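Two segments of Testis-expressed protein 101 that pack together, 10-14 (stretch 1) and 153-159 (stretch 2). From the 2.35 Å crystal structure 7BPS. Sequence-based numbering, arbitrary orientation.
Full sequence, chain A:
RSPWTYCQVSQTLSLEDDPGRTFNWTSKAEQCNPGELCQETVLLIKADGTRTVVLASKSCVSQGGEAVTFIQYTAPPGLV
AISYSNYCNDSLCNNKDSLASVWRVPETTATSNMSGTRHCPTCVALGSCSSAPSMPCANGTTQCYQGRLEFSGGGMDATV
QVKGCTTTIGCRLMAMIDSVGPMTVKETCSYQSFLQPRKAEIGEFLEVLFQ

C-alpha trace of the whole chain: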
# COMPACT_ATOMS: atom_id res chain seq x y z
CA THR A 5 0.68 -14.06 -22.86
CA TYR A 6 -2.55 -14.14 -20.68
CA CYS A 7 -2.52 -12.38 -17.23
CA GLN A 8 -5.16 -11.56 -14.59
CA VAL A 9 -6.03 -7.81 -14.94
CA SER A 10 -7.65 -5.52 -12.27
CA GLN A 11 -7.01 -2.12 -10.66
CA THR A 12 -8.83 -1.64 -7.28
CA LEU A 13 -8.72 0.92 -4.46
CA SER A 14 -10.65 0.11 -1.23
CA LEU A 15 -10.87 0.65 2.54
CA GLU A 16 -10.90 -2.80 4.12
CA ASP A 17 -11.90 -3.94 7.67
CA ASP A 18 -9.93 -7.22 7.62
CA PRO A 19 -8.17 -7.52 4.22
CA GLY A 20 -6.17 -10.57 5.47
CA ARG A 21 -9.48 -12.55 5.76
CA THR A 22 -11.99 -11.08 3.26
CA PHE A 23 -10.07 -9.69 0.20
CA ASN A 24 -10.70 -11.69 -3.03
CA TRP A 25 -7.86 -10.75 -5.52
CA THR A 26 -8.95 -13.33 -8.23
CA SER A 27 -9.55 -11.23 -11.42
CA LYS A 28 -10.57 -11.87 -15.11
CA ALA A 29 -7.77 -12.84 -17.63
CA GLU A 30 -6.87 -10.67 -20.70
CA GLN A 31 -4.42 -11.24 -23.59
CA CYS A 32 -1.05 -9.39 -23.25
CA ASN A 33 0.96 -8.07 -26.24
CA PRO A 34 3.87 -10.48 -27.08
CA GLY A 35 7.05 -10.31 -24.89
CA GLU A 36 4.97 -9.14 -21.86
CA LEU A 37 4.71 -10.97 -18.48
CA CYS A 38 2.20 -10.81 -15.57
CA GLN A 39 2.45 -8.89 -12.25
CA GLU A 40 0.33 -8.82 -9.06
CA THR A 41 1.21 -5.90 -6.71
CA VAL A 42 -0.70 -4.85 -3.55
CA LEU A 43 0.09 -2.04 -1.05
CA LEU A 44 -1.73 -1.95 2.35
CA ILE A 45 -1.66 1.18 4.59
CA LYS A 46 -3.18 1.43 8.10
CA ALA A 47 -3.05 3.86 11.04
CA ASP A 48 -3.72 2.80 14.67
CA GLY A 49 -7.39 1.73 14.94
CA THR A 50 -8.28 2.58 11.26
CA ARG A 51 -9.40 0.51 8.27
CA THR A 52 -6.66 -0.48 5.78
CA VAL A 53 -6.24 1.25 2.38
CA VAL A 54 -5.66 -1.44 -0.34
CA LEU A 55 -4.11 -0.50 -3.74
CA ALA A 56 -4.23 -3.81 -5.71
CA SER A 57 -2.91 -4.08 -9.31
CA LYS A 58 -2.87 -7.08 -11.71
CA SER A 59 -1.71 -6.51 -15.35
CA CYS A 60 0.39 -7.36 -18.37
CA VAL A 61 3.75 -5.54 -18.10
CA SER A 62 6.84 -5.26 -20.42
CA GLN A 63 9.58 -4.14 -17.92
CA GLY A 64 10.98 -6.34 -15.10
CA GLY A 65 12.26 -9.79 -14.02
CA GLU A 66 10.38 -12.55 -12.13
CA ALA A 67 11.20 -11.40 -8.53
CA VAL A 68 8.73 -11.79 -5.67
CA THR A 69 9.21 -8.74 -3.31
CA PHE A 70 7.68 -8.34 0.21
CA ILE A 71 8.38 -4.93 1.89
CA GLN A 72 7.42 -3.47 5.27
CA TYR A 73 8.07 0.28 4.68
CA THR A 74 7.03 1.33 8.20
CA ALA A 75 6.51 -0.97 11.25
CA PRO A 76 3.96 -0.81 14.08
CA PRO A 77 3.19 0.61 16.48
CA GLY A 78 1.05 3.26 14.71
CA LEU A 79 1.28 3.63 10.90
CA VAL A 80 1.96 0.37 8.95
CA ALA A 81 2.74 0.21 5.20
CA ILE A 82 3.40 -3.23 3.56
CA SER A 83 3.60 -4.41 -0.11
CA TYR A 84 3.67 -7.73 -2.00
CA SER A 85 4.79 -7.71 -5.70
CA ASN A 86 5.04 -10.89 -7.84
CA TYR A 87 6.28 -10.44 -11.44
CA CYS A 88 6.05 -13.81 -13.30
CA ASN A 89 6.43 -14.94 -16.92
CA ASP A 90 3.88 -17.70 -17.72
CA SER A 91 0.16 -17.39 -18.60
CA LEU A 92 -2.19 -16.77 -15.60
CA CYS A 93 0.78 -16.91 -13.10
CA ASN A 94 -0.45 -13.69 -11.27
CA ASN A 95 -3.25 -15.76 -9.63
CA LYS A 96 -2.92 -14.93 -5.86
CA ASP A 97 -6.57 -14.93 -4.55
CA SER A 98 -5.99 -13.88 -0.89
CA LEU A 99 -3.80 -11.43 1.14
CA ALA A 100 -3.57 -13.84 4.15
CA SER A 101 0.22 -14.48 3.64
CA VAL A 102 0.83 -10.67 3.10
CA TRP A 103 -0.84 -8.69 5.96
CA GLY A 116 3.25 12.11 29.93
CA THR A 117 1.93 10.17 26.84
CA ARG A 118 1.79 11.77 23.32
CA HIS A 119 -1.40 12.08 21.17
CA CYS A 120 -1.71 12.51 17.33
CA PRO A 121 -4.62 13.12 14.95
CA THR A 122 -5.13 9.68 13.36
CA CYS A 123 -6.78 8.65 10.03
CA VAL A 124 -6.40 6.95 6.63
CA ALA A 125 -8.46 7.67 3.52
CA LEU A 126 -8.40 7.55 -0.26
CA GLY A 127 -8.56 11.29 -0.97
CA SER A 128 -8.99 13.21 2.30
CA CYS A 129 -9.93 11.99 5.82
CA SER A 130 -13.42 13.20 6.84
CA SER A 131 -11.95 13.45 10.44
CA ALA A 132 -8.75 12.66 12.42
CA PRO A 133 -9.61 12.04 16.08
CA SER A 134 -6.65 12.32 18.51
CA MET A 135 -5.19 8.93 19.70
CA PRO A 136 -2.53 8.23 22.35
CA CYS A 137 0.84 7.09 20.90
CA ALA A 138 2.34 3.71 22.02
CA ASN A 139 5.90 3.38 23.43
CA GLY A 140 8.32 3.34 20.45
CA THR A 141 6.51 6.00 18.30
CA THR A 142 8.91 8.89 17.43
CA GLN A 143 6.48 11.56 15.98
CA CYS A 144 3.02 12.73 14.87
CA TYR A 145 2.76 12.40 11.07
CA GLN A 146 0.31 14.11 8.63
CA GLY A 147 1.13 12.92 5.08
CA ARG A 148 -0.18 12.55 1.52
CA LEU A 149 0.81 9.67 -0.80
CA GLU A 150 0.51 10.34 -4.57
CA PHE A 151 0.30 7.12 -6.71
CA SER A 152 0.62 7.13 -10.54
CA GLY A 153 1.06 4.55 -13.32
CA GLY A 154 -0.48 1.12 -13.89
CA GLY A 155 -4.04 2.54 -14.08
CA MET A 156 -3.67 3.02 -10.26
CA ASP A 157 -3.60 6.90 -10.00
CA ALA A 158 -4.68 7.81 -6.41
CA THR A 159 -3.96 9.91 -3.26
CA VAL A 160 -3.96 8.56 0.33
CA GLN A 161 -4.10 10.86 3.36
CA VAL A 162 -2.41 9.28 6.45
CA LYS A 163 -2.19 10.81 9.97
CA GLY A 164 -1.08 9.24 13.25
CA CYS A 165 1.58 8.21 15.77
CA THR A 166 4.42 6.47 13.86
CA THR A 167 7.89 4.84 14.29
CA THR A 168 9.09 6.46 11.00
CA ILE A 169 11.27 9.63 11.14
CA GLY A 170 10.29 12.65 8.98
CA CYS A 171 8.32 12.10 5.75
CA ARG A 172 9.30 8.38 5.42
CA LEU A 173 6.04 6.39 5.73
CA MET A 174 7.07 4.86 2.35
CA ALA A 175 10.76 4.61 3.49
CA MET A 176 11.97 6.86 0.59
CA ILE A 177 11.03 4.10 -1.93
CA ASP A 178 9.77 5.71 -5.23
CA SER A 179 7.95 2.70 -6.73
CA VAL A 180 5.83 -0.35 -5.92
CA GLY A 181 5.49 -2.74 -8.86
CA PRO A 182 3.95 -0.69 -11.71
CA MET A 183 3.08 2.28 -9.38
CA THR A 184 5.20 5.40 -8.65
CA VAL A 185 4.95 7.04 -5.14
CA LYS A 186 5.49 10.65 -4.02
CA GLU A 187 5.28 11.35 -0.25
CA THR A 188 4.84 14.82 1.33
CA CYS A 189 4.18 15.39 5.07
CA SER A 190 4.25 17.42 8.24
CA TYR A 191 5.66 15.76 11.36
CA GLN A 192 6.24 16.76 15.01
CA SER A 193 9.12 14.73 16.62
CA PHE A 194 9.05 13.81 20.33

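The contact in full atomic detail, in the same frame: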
# COMPACT_ATOMS: atom_id res chain seq x y z
N SER A 10 -6.76 -6.26 -13.19
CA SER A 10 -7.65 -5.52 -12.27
C SER A 10 -6.86 -4.39 -11.62
O SER A 10 -5.66 -4.57 -11.37
CB SER A 10 -8.28 -6.42 -11.25
OG SER A 10 -7.31 -7.23 -10.64
N GLN A 11 -7.52 -3.26 -11.44
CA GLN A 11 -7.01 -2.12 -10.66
C GLN A 11 -8.12 -1.80 -9.67
O GLN A 11 -9.24 -1.53 -10.16
CB GLN A 11 -6.66 -0.93 -11.57
CG GLN A 11 -5.46 -1.21 -12.49
CD GLN A 11 -5.77 -2.00 -13.74
OE1 GLN A 11 -6.75 -1.74 -14.42
NE2 GLN A 11 -4.97 -3.01 -14.04
N THR A 12 -7.85 -1.92 -8.37
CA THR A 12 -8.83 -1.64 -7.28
C THR A 12 -8.17 -0.77 -6.21
O THR A 12 -6.95 -0.90 -5.96
CB THR A 12 -9.41 -2.93 -6.68
OG1 THR A 12 -8.39 -3.58 -5.91
CG2 THR A 12 -9.92 -3.88 -7.74
N LEU A 13 -8.98 0.11 -5.66
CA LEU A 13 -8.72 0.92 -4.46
C LEU A 13 -9.88 0.65 -3.50
O LEU A 13 -11.03 0.74 -3.92
CB LEU A 13 -8.68 2.40 -4.86
CG LEU A 13 -7.66 2.82 -5.91
CD1 LEU A 13 -7.97 4.21 -6.44
CD2 LEU A 13 -6.24 2.79 -5.37
N SER A 14 -9.60 0.37 -2.24
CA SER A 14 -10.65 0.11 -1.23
C SER A 14 -10.12 0.38 0.18
O SER A 14 -8.87 0.36 0.40
CB SER A 14 -11.18 -1.29 -1.33
OG SER A 14 -10.14 -2.25 -1.23
N GLY A 153 0.66 5.69 -12.48
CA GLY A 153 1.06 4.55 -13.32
C GLY A 153 0.14 3.38 -13.07
O GLY A 153 -0.56 3.40 -12.04
N GLY A 154 0.12 2.45 -14.02
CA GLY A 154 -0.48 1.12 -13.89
C GLY A 154 -1.98 1.19 -13.82
O GLY A 154 -2.56 0.17 -13.42
N GLY A 155 -2.59 2.32 -14.22
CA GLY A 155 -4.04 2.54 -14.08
C GLY A 155 -4.45 2.63 -12.60
O GLY A 155 -5.62 2.33 -12.28
N MET A 156 -3.53 3.07 -11.73
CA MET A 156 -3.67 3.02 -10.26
C MET A 156 -3.59 4.42 -9.65
O MET A 156 -3.34 4.46 -8.43
CB MET A 156 -2.54 2.21 -9.61
CG MET A 156 -2.64 0.73 -9.80
SD MET A 156 -4.27 0.10 -9.35
CE MET A 156 -4.11 0.25 -7.57
N ASP A 157 -3.80 5.49 -10.43
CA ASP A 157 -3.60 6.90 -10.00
C ASP A 157 -4.52 7.20 -8.82
O ASP A 157 -5.73 6.93 -8.94
CB ASP A 157 -3.83 7.87 -11.16
CG ASP A 157 -2.96 7.60 -12.36
OD1 ASP A 157 -1.93 8.27 -12.50
OD2 ASP A 157 -3.32 6.72 -13.14
N ALA A 158 -3.97 7.68 -7.70
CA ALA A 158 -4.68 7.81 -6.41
C ALA A 158 -3.91 8.72 -5.45
O ALA A 158 -2.70 8.88 -5.65
CB ALA A 158 -4.85 6.43 -5.84
N THR A 159 -4.58 9.30 -4.46
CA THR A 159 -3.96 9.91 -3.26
C THR A 159 -4.51 9.22 -1.99
O THR A 159 -5.73 8.89 -1.94
CB THR A 159 -4.29 11.38 -2.97
OG1 THR A 159 -5.54 11.76 -3.53
CG2 THR A 159 -3.23 12.34 -3.41

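No hydrogen bond crosses this contact, although one side is a β-strand, 10-14, and the touching parts, 11-13 and 154-158, run 17° apart. In register, Q11 CA lies 6.1 Å from M156 CA; the backbones stay too far apart to pair, with Q11 N 6.0 Å from G155 O, and side chains fill the gap.

The strand supplies them by alternation: Q11 and L13 point toward the other stretch, while T12 between them points away. Q11 packs through its aliphatic part, its CG 3.3 Å from G154 O and its CB 3.5 Å from G155 O, while NE2, 4.0 Å from G154 O, forms no hydrogen bond there.

Those carbonyls belong to a type I' turn from G153 to M156, closed by a hydrogen bond from M156 N to G153 O (3.0 Å). G154 and G155 both have positive phi, which favours glycine. At G155 an ideal CB would point toward the strand and lie 3.5 Å from Q11 CG, so there is little room for one.

M156 is the buried link. Its CA-to-CB bond points sideways, but three m rotamers bring its end back to the strand: SD lies 3.4 Å from Q11 CB, and CE reaches 3.5 Å from T12 O and 4.0 Å from L13 CD2. L13 then extends the apolar patch, with CD1 3.9 Å from A158 CB. The rule is modest: alternate residues and one folded methionine join the segments, burying 269 Å² in total.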